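Local coordinates for protein CptN Toxin (Eubacterium rectale DSM 17629, PDB 4RMO) that acts as the toxin of a type III toxin-antitoxin system, probably an RNA-cleaving enzyme, and binds its pseudoknot RNA antitoxin, at residues A[34-39]-A[125-130]; A[44-49]-A[92-97]; A[59-64]-A[72-77]. All coordinates share one frame; numbering follows the deposited sequence.

Contact 1 of 3, residues A[34-39]-A[125-130]. With nucleotides of chain B.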
# COMPACT_ATOMS: atom_id res chain seq x y z
N TYR A 34 5.15 -7.31 -21.51
CA TYR A 34 4.79 -8.59 -20.94
C TYR A 34 4.14 -8.38 -19.57
O TYR A 34 4.81 -8.08 -18.59
CB TYR A 34 6.03 -9.46 -20.78
CG TYR A 34 5.80 -10.72 -19.94
CD1 TYR A 34 4.59 -11.40 -19.99
CD2 TYR A 34 6.79 -11.22 -19.12
CE1 TYR A 34 4.38 -12.55 -19.22
CE2 TYR A 34 6.61 -12.37 -18.38
CZ TYR A 34 5.39 -13.02 -18.41
OH TYR A 34 5.19 -14.17 -17.64
N CYS A 35 2.83 -8.57 -19.51
CA CYS A 35 2.05 -8.32 -18.32
C CYS A 35 1.99 -9.46 -17.28
O CYS A 35 2.33 -9.25 -16.11
CB CYS A 35 0.65 -7.97 -18.76
SG CYS A 35 -0.15 -7.17 -17.40
N PHE A 36 1.55 -10.63 -17.67
CA PHE A 36 1.55 -11.78 -16.77
C PHE A 36 1.41 -13.07 -17.53
O PHE A 36 0.93 -13.09 -18.63
CB PHE A 36 0.43 -11.71 -15.72
CG PHE A 36 -0.90 -11.28 -16.27
CD1 PHE A 36 -1.67 -12.12 -17.06
CD2 PHE A 36 -1.43 -10.08 -15.93
CE1 PHE A 36 -2.92 -11.74 -17.54
CE2 PHE A 36 -2.66 -9.67 -16.42
CZ PHE A 36 -3.41 -10.50 -17.23
N GLU A 37 1.86 -14.15 -16.91
CA GLU A 37 1.70 -15.48 -17.46
C GLU A 37 0.25 -15.90 -17.33
O GLU A 37 -0.45 -15.48 -16.41
CB GLU A 37 2.60 -16.47 -16.71
CG GLU A 37 2.65 -17.84 -17.38
CD GLU A 37 3.84 -18.69 -16.95
OE1 GLU A 37 4.51 -18.32 -15.96
OE2 GLU A 37 4.10 -19.70 -17.64
N ASP A 38 -0.23 -16.69 -18.27
CA ASP A 38 -1.59 -17.23 -18.18
C ASP A 38 -1.70 -18.18 -16.97
O ASP A 38 -0.80 -18.98 -16.75
CB ASP A 38 -1.92 -17.97 -19.45
CG ASP A 38 -3.36 -18.38 -19.53
OD1 ASP A 38 -4.22 -17.50 -19.75
OD2 ASP A 38 -3.62 -19.59 -19.46
N SER A 39 -2.82 -18.11 -16.24
CA SER A 39 -3.07 -19.00 -15.07
C SER A 39 -3.26 -20.47 -15.43
O SER A 39 -2.86 -21.34 -14.67
CB SER A 39 -4.34 -18.59 -14.33
OG SER A 39 -4.46 -17.21 -14.23
N LYS A 125 -5.57 -3.42 -14.36
CA LYS A 125 -6.42 -3.02 -15.46
C LYS A 125 -6.51 -4.17 -16.44
O LYS A 125 -7.57 -4.43 -17.00
CB LYS A 125 -5.88 -1.76 -16.10
CG LYS A 125 -6.19 -0.54 -15.29
CD LYS A 125 -5.67 0.73 -15.91
CE LYS A 125 -5.92 1.94 -15.02
NZ LYS A 125 -5.94 3.17 -15.83
N ALA A 126 -5.41 -4.88 -16.62
CA ALA A 126 -5.33 -5.94 -17.59
C ALA A 126 -6.14 -7.14 -17.18
O ALA A 126 -6.69 -7.85 -18.03
CB ALA A 126 -3.88 -6.35 -17.79
N ARG A 127 -6.16 -7.43 -15.89
CA ARG A 127 -6.96 -8.56 -15.38
C ARG A 127 -8.42 -8.28 -15.57
O ARG A 127 -9.19 -9.16 -15.91
CB ARG A 127 -6.65 -8.79 -13.92
CG ARG A 127 -5.30 -9.45 -13.72
CD ARG A 127 -5.03 -9.80 -12.23
NE ARG A 127 -3.67 -10.30 -12.10
CZ ARG A 127 -3.24 -11.47 -12.57
NH1 ARG A 127 -4.07 -12.33 -13.15
NH2 ARG A 127 -1.97 -11.80 -12.44
N LYS A 128 -8.81 -7.05 -15.32
CA LYS A 128 -10.15 -6.63 -15.52
C LYS A 128 -10.54 -6.69 -17.02
O LYS A 128 -11.59 -7.23 -17.38
CB LYS A 128 -10.32 -5.21 -15.02
CG LYS A 128 -11.72 -4.70 -15.16
CD LYS A 128 -11.95 -3.38 -14.45
CE LYS A 128 -13.35 -2.83 -14.78
NZ LYS A 128 -13.59 -1.42 -14.34
N VAL A 129 -9.71 -6.12 -17.88
CA VAL A 129 -10.01 -6.11 -19.28
C VAL A 129 -10.10 -7.54 -19.83
O VAL A 129 -11.01 -7.87 -20.58
CB VAL A 129 -8.98 -5.30 -20.06
CG1 VAL A 129 -9.05 -5.67 -21.53
CG2 VAL A 129 -9.22 -3.83 -19.85
N LEU A 130 -9.14 -8.37 -19.48
CA LEU A 130 -9.17 -9.75 -19.94
C LEU A 130 -10.42 -10.46 -19.43
O LEU A 130 -11.01 -11.30 -20.14
CB LEU A 130 -7.93 -10.47 -19.50
CG LEU A 130 -7.85 -11.93 -19.92
CD1 LEU A 130 -7.94 -12.03 -21.41
CD2 LEU A 130 -6.56 -12.55 -19.39
P U B 26 -7.95 -13.50 -11.87
OP1 U B 26 -6.96 -14.60 -11.87
OP2 U B 26 -7.66 -12.18 -12.51
O5' U B 26 -9.34 -13.88 -12.56
C5' U B 26 -10.00 -15.14 -12.25
C4' U B 26 -11.21 -15.30 -13.14
O4' U B 26 -12.08 -14.15 -12.97
C3' U B 26 -10.91 -15.39 -14.63
O3' U B 26 -11.88 -16.21 -15.24
C2' U B 26 -11.14 -13.95 -15.10
O2' U B 26 -11.49 -13.77 -16.46
C1' U B 26 -12.32 -13.53 -14.21
N1 U B 26 -12.39 -12.08 -14.00
C2 U B 26 -13.47 -11.40 -14.51
O2 U B 26 -14.37 -11.96 -15.13
N3 U B 26 -13.46 -10.05 -14.31
C4 U B 26 -12.49 -9.31 -13.65
O4 U B 26 -12.62 -8.09 -13.53
C5 U B 26 -11.42 -10.09 -13.12
C6 U B 26 -11.39 -11.41 -13.34
P U B 6 -19.34 0.82 -22.46
OP1 U B 6 -20.59 0.74 -21.68
OP2 U B 6 -18.63 2.11 -22.59
O5' U B 6 -18.38 -0.31 -21.86
C5' U B 6 -18.87 -1.65 -21.68
C4' U B 6 -18.65 -2.09 -20.25
O4' U B 6 -17.21 -2.07 -19.97
C3' U B 6 -19.28 -1.23 -19.16
O3' U B 6 -19.58 -2.06 -18.04
C2' U B 6 -18.13 -0.31 -18.78
O2' U B 6 -18.30 0.30 -17.52
C1' U B 6 -16.96 -1.29 -18.83
N1 U B 6 -15.65 -0.64 -18.98
C2 U B 6 -14.77 -0.70 -17.91
O2 U B 6 -14.98 -1.38 -16.93
N3 U B 6 -13.60 -0.02 -18.10
C4 U B 6 -13.23 0.73 -19.20
O4 U B 6 -12.12 1.27 -19.22
C5 U B 6 -14.21 0.77 -20.24
C6 U B 6 -15.36 0.11 -20.09

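Contact 2 of 3, residues A[44-49]-A[92-97]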
# COMPACT_ATOMS: atom_id res chain seq x y z
N ILE A 44 2.19 -19.73 -21.89
CA ILE A 44 1.39 -18.71 -22.57
C ILE A 44 1.46 -17.42 -21.75
O ILE A 44 1.26 -17.43 -20.54
CB ILE A 44 -0.05 -19.16 -22.76
CG1 ILE A 44 -0.06 -20.42 -23.64
CG2 ILE A 44 -0.89 -18.05 -23.39
CD1 ILE A 44 -1.45 -20.90 -24.05
N TYR A 45 1.74 -16.31 -22.44
CA TYR A 45 2.05 -15.04 -21.81
C TYR A 45 1.18 -13.97 -22.40
O TYR A 45 0.93 -13.98 -23.60
CB TYR A 45 3.52 -14.70 -22.04
CG TYR A 45 4.44 -15.83 -21.67
CD1 TYR A 45 4.71 -16.13 -20.34
CD2 TYR A 45 5.05 -16.61 -22.64
CE1 TYR A 45 5.56 -17.16 -19.99
CE2 TYR A 45 5.87 -17.66 -22.32
CZ TYR A 45 6.13 -17.94 -20.99
OH TYR A 45 6.97 -18.97 -20.66
N TRP A 46 0.70 -13.05 -21.57
CA TRP A 46 -0.21 -12.03 -22.01
C TRP A 46 0.59 -10.75 -22.26
O TRP A 46 1.35 -10.28 -21.40
CB TRP A 46 -1.33 -11.81 -21.02
CG TRP A 46 -2.27 -12.93 -21.07
CD1 TRP A 46 -2.27 -14.05 -20.28
CD2 TRP A 46 -3.35 -13.09 -21.99
NE1 TRP A 46 -3.28 -14.91 -20.69
CE2 TRP A 46 -3.96 -14.33 -21.73
CE3 TRP A 46 -3.85 -12.31 -23.03
CZ2 TRP A 46 -5.06 -14.79 -22.45
CZ3 TRP A 46 -4.95 -12.76 -23.74
CH2 TRP A 46 -5.56 -13.98 -23.44
N MSE A 47 0.44 -10.21 -23.45
CA MSE A 47 1.20 -9.05 -23.88
C MSE A 47 0.28 -7.91 -24.14
O MSE A 47 -0.85 -8.08 -24.54
CB MSE A 47 1.89 -9.29 -25.21
CG MSE A 47 2.60 -10.61 -25.28
SE MSE A 47 4.15 -10.59 -24.06
CE MSE A 47 5.28 -9.15 -24.79
N ILE A 48 0.81 -6.70 -24.00
CA ILE A 48 0.09 -5.47 -24.31
C ILE A 48 0.90 -4.62 -25.28
O ILE A 48 2.04 -4.25 -25.02
CB ILE A 48 -0.15 -4.66 -23.03
CG1 ILE A 48 -0.91 -5.54 -22.00
CG2 ILE A 48 -0.93 -3.40 -23.32
CD1 ILE A 48 -1.03 -4.89 -20.65
N PRO A 49 0.30 -4.28 -26.42
CA PRO A 49 1.00 -3.46 -27.36
C PRO A 49 1.03 -1.99 -26.93
O PRO A 49 0.06 -1.53 -26.38
CB PRO A 49 0.14 -3.60 -28.63
CG PRO A 49 -1.24 -3.83 -28.14
CD PRO A 49 -1.05 -4.64 -26.87
N MSE A 92 -4.81 -6.42 -25.82
CA MSE A 92 -3.88 -7.40 -25.29
C MSE A 92 -4.14 -8.76 -25.87
O MSE A 92 -5.27 -9.06 -26.30
CB MSE A 92 -4.02 -7.48 -23.78
CG MSE A 92 -5.40 -8.03 -23.40
SE MSE A 92 -5.66 -7.87 -21.45
CE MSE A 92 -4.33 -9.15 -20.81
N PHE A 93 -3.13 -9.62 -25.83
CA PHE A 93 -3.24 -10.91 -26.50
C PHE A 93 -2.21 -11.88 -26.01
O PHE A 93 -1.24 -11.48 -25.38
CB PHE A 93 -3.03 -10.72 -28.02
CG PHE A 93 -1.66 -10.19 -28.37
CD1 PHE A 93 -0.59 -11.04 -28.56
CD2 PHE A 93 -1.46 -8.85 -28.51
CE1 PHE A 93 0.64 -10.57 -28.91
CE2 PHE A 93 -0.21 -8.34 -28.83
CZ PHE A 93 0.86 -9.22 -29.02
N PRO A 94 -2.42 -13.16 -26.27
CA PRO A 94 -1.50 -14.16 -25.75
C PRO A 94 -0.45 -14.59 -26.71
O PRO A 94 -0.63 -14.49 -27.91
CB PRO A 94 -2.41 -15.34 -25.47
CG PRO A 94 -3.47 -15.23 -26.51
CD PRO A 94 -3.63 -13.77 -26.84
N ILE A 95 0.65 -15.08 -26.19
CA ILE A 95 1.76 -15.47 -27.01
C ILE A 95 2.59 -16.56 -26.31
O ILE A 95 2.41 -16.80 -25.12
CB ILE A 95 2.65 -14.26 -27.29
CG1 ILE A 95 3.49 -14.48 -28.52
CG2 ILE A 95 3.58 -13.94 -26.13
CD1 ILE A 95 3.89 -13.19 -29.19
N SER A 96 3.44 -17.25 -27.06
CA SER A 96 4.33 -18.24 -26.48
C SER A 96 5.74 -17.84 -26.77
O SER A 96 6.00 -16.99 -27.62
CB SER A 96 4.06 -19.66 -27.06
OG SER A 96 4.33 -19.72 -28.44
N ASP A 97 6.64 -18.49 -26.08
CA ASP A 97 8.03 -18.11 -26.04
C ASP A 97 8.70 -18.05 -27.40
O ASP A 97 9.58 -17.22 -27.62
CB ASP A 97 8.80 -19.08 -25.14
CG ASP A 97 9.68 -18.36 -24.18
OD1 ASP A 97 9.11 -17.87 -23.17
OD2 ASP A 97 10.92 -18.31 -24.42

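Contact 3 of 3, residues A[59-64]-A[72-77]. With nucleotides of chain B.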
# COMPACT_ATOMS: atom_id res chain seq x y z
N LYS A 59 -7.70 11.14 -25.72
CA LYS A 59 -9.13 11.40 -25.97
C LYS A 59 -9.95 10.21 -25.58
O LYS A 59 -11.05 10.35 -25.05
CB LYS A 59 -9.41 11.78 -27.40
CG LYS A 59 -8.86 13.15 -27.75
CD LYS A 59 -9.07 13.59 -29.22
CE LYS A 59 -8.30 14.91 -29.41
NZ LYS A 59 -7.95 15.17 -30.83
N ILE A 60 -9.41 9.03 -25.78
CA ILE A 60 -10.17 7.84 -25.43
C ILE A 60 -10.24 7.64 -23.93
O ILE A 60 -11.31 7.38 -23.38
CB ILE A 60 -9.61 6.61 -26.14
CG1 ILE A 60 -9.96 6.74 -27.63
CG2 ILE A 60 -10.19 5.35 -25.54
CD1 ILE A 60 -9.22 5.81 -28.51
N VAL A 61 -9.13 7.88 -23.25
CA VAL A 61 -9.13 7.93 -21.78
C VAL A 61 -10.14 8.95 -21.21
O VAL A 61 -10.94 8.61 -20.32
CB VAL A 61 -7.72 8.25 -21.24
CG1 VAL A 61 -7.74 8.62 -19.73
CG2 VAL A 61 -6.80 7.06 -21.49
N SER A 62 -10.12 10.16 -21.74
CA SER A 62 -11.01 11.24 -21.27
C SER A 62 -12.52 10.97 -21.50
O SER A 62 -13.35 11.51 -20.79
CB SER A 62 -10.54 12.60 -21.80
OG SER A 62 -10.83 12.71 -23.17
N LYS A 63 -12.88 10.07 -22.43
CA LYS A 63 -14.26 9.59 -22.54
C LYS A 63 -14.77 9.02 -21.23
O LYS A 63 -15.93 9.22 -20.88
CB LYS A 63 -14.42 8.53 -23.62
CG LYS A 63 -14.63 9.09 -25.00
CD LYS A 63 -14.74 8.07 -26.06
CE LYS A 63 -14.58 8.70 -27.41
NZ LYS A 63 -15.28 7.89 -28.43
N ARG A 64 -13.92 8.31 -20.50
CA ARG A 64 -14.34 7.75 -19.23
C ARG A 64 -14.07 8.67 -18.06
O ARG A 64 -14.90 8.85 -17.18
CB ARG A 64 -13.65 6.43 -18.96
CG ARG A 64 -14.09 5.34 -19.89
CD ARG A 64 -13.97 4.04 -19.16
NE ARG A 64 -15.28 3.63 -18.72
CZ ARG A 64 -15.60 2.99 -17.62
NH1 ARG A 64 -14.73 2.72 -16.67
NH2 ARG A 64 -16.84 2.62 -17.49
N ASP A 72 -9.79 1.59 -18.01
CA ASP A 72 -8.97 0.38 -17.91
C ASP A 72 -8.39 -0.08 -19.25
O ASP A 72 -7.47 -0.84 -19.27
CB ASP A 72 -9.79 -0.76 -17.34
CG ASP A 72 -10.56 -0.35 -16.07
OD1 ASP A 72 -9.94 -0.26 -15.00
OD2 ASP A 72 -11.79 -0.09 -16.17
N ILE A 73 -9.01 0.33 -20.36
CA ILE A 73 -8.66 -0.19 -21.66
C ILE A 73 -7.41 0.49 -22.26
O ILE A 73 -6.76 -0.06 -23.15
CB ILE A 73 -9.84 -0.09 -22.67
CG1 ILE A 73 -10.42 1.30 -22.74
CG2 ILE A 73 -10.92 -1.06 -22.27
CD1 ILE A 73 -11.34 1.50 -23.92
N ILE A 74 -7.08 1.67 -21.74
CA ILE A 74 -5.89 2.40 -22.10
C ILE A 74 -5.29 3.03 -20.87
O ILE A 74 -6.01 3.63 -20.03
CB ILE A 74 -6.24 3.48 -23.07
CG1 ILE A 74 -6.50 2.85 -24.43
CG2 ILE A 74 -5.11 4.47 -23.23
CD1 ILE A 74 -7.56 3.61 -25.14
N HIS A 75 -3.99 2.90 -20.73
CA HIS A 75 -3.26 3.54 -19.63
C HIS A 75 -2.01 4.20 -20.22
O HIS A 75 -1.25 3.58 -20.98
CB HIS A 75 -2.90 2.49 -18.61
CG HIS A 75 -2.26 3.04 -17.38
ND1 HIS A 75 -2.97 3.70 -16.40
CD2 HIS A 75 -0.98 3.02 -16.96
CE1 HIS A 75 -2.15 4.10 -15.45
NE2 HIS A 75 -0.93 3.70 -15.77
N ILE A 76 -1.82 5.45 -19.87
CA ILE A 76 -0.74 6.26 -20.40
C ILE A 76 0.20 6.57 -19.27
O ILE A 76 -0.21 7.05 -18.21
CB ILE A 76 -1.27 7.56 -21.01
CG1 ILE A 76 -2.05 7.23 -22.28
CG2 ILE A 76 -0.14 8.50 -21.36
CD1 ILE A 76 -2.83 8.38 -22.83
N VAL A 77 1.46 6.25 -19.46
CA VAL A 77 2.45 6.53 -18.46
C VAL A 77 3.81 6.80 -19.11
O VAL A 77 4.12 6.34 -20.22
CB VAL A 77 2.54 5.36 -17.46
CG1 VAL A 77 3.12 4.12 -18.09
CG2 VAL A 77 3.36 5.75 -16.23
P U B 6 -19.34 0.82 -22.46
OP1 U B 6 -20.59 0.74 -21.68
OP2 U B 6 -18.63 2.11 -22.59
O5' U B 6 -18.38 -0.31 -21.86
C5' U B 6 -18.87 -1.65 -21.68
C4' U B 6 -18.65 -2.09 -20.25
O4' U B 6 -17.21 -2.07 -19.97
C3' U B 6 -19.28 -1.23 -19.16
O3' U B 6 -19.58 -2.06 -18.04
C2' U B 6 -18.13 -0.31 -18.78
O2' U B 6 -18.30 0.30 -17.52
C1' U B 6 -16.96 -1.29 -18.83
N1 U B 6 -15.65 -0.64 -18.98
C2 U B 6 -14.77 -0.70 -17.91
O2 U B 6 -14.98 -1.38 -16.93
N3 U B 6 -13.60 -0.02 -18.10
C4 U B 6 -13.23 0.73 -19.20
O4 U B 6 -12.12 1.27 -19.22
C5 U B 6 -14.21 0.77 -20.24
C6 U B 6 -15.36 0.11 -20.09
P U B 4 -14.30 4.16 -33.97
OP1 U B 4 -15.55 4.42 -34.72
OP2 U B 4 -13.20 5.16 -33.96
O5' U B 4 -14.59 3.87 -32.43
C5' U B 4 -15.52 2.84 -32.04
C4' U B 4 -15.59 2.76 -30.53
O4' U B 4 -14.35 2.15 -30.04
C3' U B 4 -15.71 4.09 -29.79
O3' U B 4 -16.30 3.91 -28.51
C2' U B 4 -14.26 4.43 -29.48
O2' U B 4 -14.04 5.33 -28.41
C1' U B 4 -13.72 3.04 -29.13
N1 U B 4 -12.28 2.90 -29.28
C2 U B 4 -11.58 2.36 -28.23
O2 U B 4 -12.10 2.00 -27.20
N3 U B 4 -10.22 2.26 -28.43
C4 U B 4 -9.52 2.64 -29.56
O4 U B 4 -8.32 2.44 -29.62
C5 U B 4 -10.33 3.19 -30.61
C6 U B 4 -11.65 3.29 -30.44

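Contact 1 of 3, residues A[34-39]-A[125-130]
Phe36, Arg127 and Ala126 carry most of the interface where strand 32-37 meets helix 116-134. The axes of segments 34-37 and 125-130 approach to 9.8 Å at 66°, a separation that leaves room for one layer of side chains and brings no backbone hydrogen bond across. Phe36 fills much of that layer. Its CG stands between the backbone N and the carbonyl carbon, the crowded position (chi1 44°), and the side chain leaves the strand toward the helix. The guanidinium of Arg127 lies over one face of this ring, displaced toward the rim: CZ is 4.3 Å from the ring centroid, and the two planes are only 15° apart. This near-parallel stack is also a cation-pi contact. The arginine gets there by an extended run from CG to NE, and the start of that run touches the ring too, Arg127 CG sitting 3.8 Å from Phe36 CE2. The same CE2 meets Ala126 CB at 3.8 Å, obliquely to the ring. Ala126 CB is shared, because Cys35 SG also lies 3.8 Å from it. One turn on, Leu130 CD2 comes to the ring edge, near its plane, 4.2 Å from Phe36 CE1. Trp46 of the adjoining strand meets the phenylalanine ring as well. At the edge of the guanidinium, U26 of chain B brings its phosphate close, OP2 lying 3.6 Å from Arg127 NH1. Lys128, extended beyond CG, turns to U6 of chain B, where NZ makes a weak hydrogen bond to O2 at 2.9 Å and is also held by a salt bridge to Asp72. Arg127 thus has an aromatic face on which its guanidinium lies flat, probably limiting its rotation, and a phosphate near its plane that probably stabilises the charge.

Contact 2 of 3, residues A[44-49]-A[92-97]
Segments 44-49 and 92-97 run antiparallel with strong twist, the axes of strands 44-49 and 93-96 lying at 137°, and are joined by four backbone hydrogen bonds within the hydrogen-bonded pairs Tyr45-Ile95 and Met47-Phe93. The straightest is Met47 N to Phe93 O, 2.9 Å with 172° at the hydrogen. Pro94 occupies the non-hydrogen-bonded position opposite Trp46, so its lack of an N-H costs the pairing nothing. On the face that carries Ile44, Trp46 and Pro94, the proline ring lies over the indole: Pro94 CB is 3.9 Å from the centroid of the six-membered ring and 6° off its normal, a CH-pi contact. Pro94 CD reaches Trp46 CZ3 at 3.5 Å, and Ile44 CG2 flanks the proline, 3.7 Å from Pro94 CB. Met92, like Met47 a selenomethionine, bends at its last torsion to set CE 3.9 Å from Trp46 CE3. On the face of Tyr45, Met47, Phe93 and Ile95, Met47 CB sits over the Phe93 ring, 4.2 Å from its centroid, while Met47 CG meets Ile95 CG2 at 3.6 Å. Leu130 of helix 116-134 touches the indole, and Leu153 of helix 146-153 touches Pro94. The one polar atom of the indole, NE1, is hydrogen-bonded to Asp38 OD1. That bond satisfies a buried indole whose carbons meet proline, methionine, leucine and phenylalanine side chains, so the chemistry here is apolar cohesion on a regular backbone frame.

Contact 3 of 3, residues A[59-64]-A[72-77]
The uracil of U6 of chain B is gripped by Asp72 along one edge and by Arg64 over one face. U6 N3 donates to Asp72 OD2 at 2.6 Å, almost straight at 177°, and Asp72 N donates to U6 O4, also at 2.6 Å. Side chain and backbone of one residue thus read the N3-H donor and O4 acceptor that uracil presents; OD2 accepts the N3-H and also pairs with Lys128 in a salt bridge, which is consistent with an ionised carboxylate. Arg64, bent at chi3 (102°), lays its guanidinium over the base, with CZ 3.6 Å from U6 C4. Arg64 NH1 is 4.1 Å from Asp72 OD2, with the oxygen well out of the guanidinium plane, so only the opposite charges count. Two nucleotides toward the 5' end, Lys63 NZ donates to O2' of U4 of chain B at 2.8 Å, while Ile60 CD1 rests 3.4 Å from U4 C4. These groups come from the last turns of helix 54-65 and from the loop leading into strand 75-78 of the antiparallel sheet, a helix-loop-strand connection that binds two antitoxin uridines separated by one nucleotide. Behind the bases, Val61 CG2 meets Ile74 CG2 at 3.5 Å, and Ile60 crosses Ile74 at about a right angle. Farther out, Arg64 NH1 is hydrogen-bonded to Asn70 O.

Along the chain, strand 32-37 opens the loop that contact 1 closes last, when helix 116-134 returns to it. Strand 44-51 follows next and opens the loop of contact 2, closed by strand 93-96. Inside that loop, helix 54-65 and the entry to strand 75-78 meet in contact 3, the shortest closure. The three are therefore nested and none cross. Contacts 1 and 2 adjoin within one sheet, where Asp38 is joined to Ile44 and Trp46. Contacts 1 and 3, centres about 17 Å apart, are tied by Lys128 and Lys125 reaching Asp72 and His75. Contacts 2 and 3 do not touch, but strand 84-87 joins their strands in the sheet, and helix 116-134 adds a second connection.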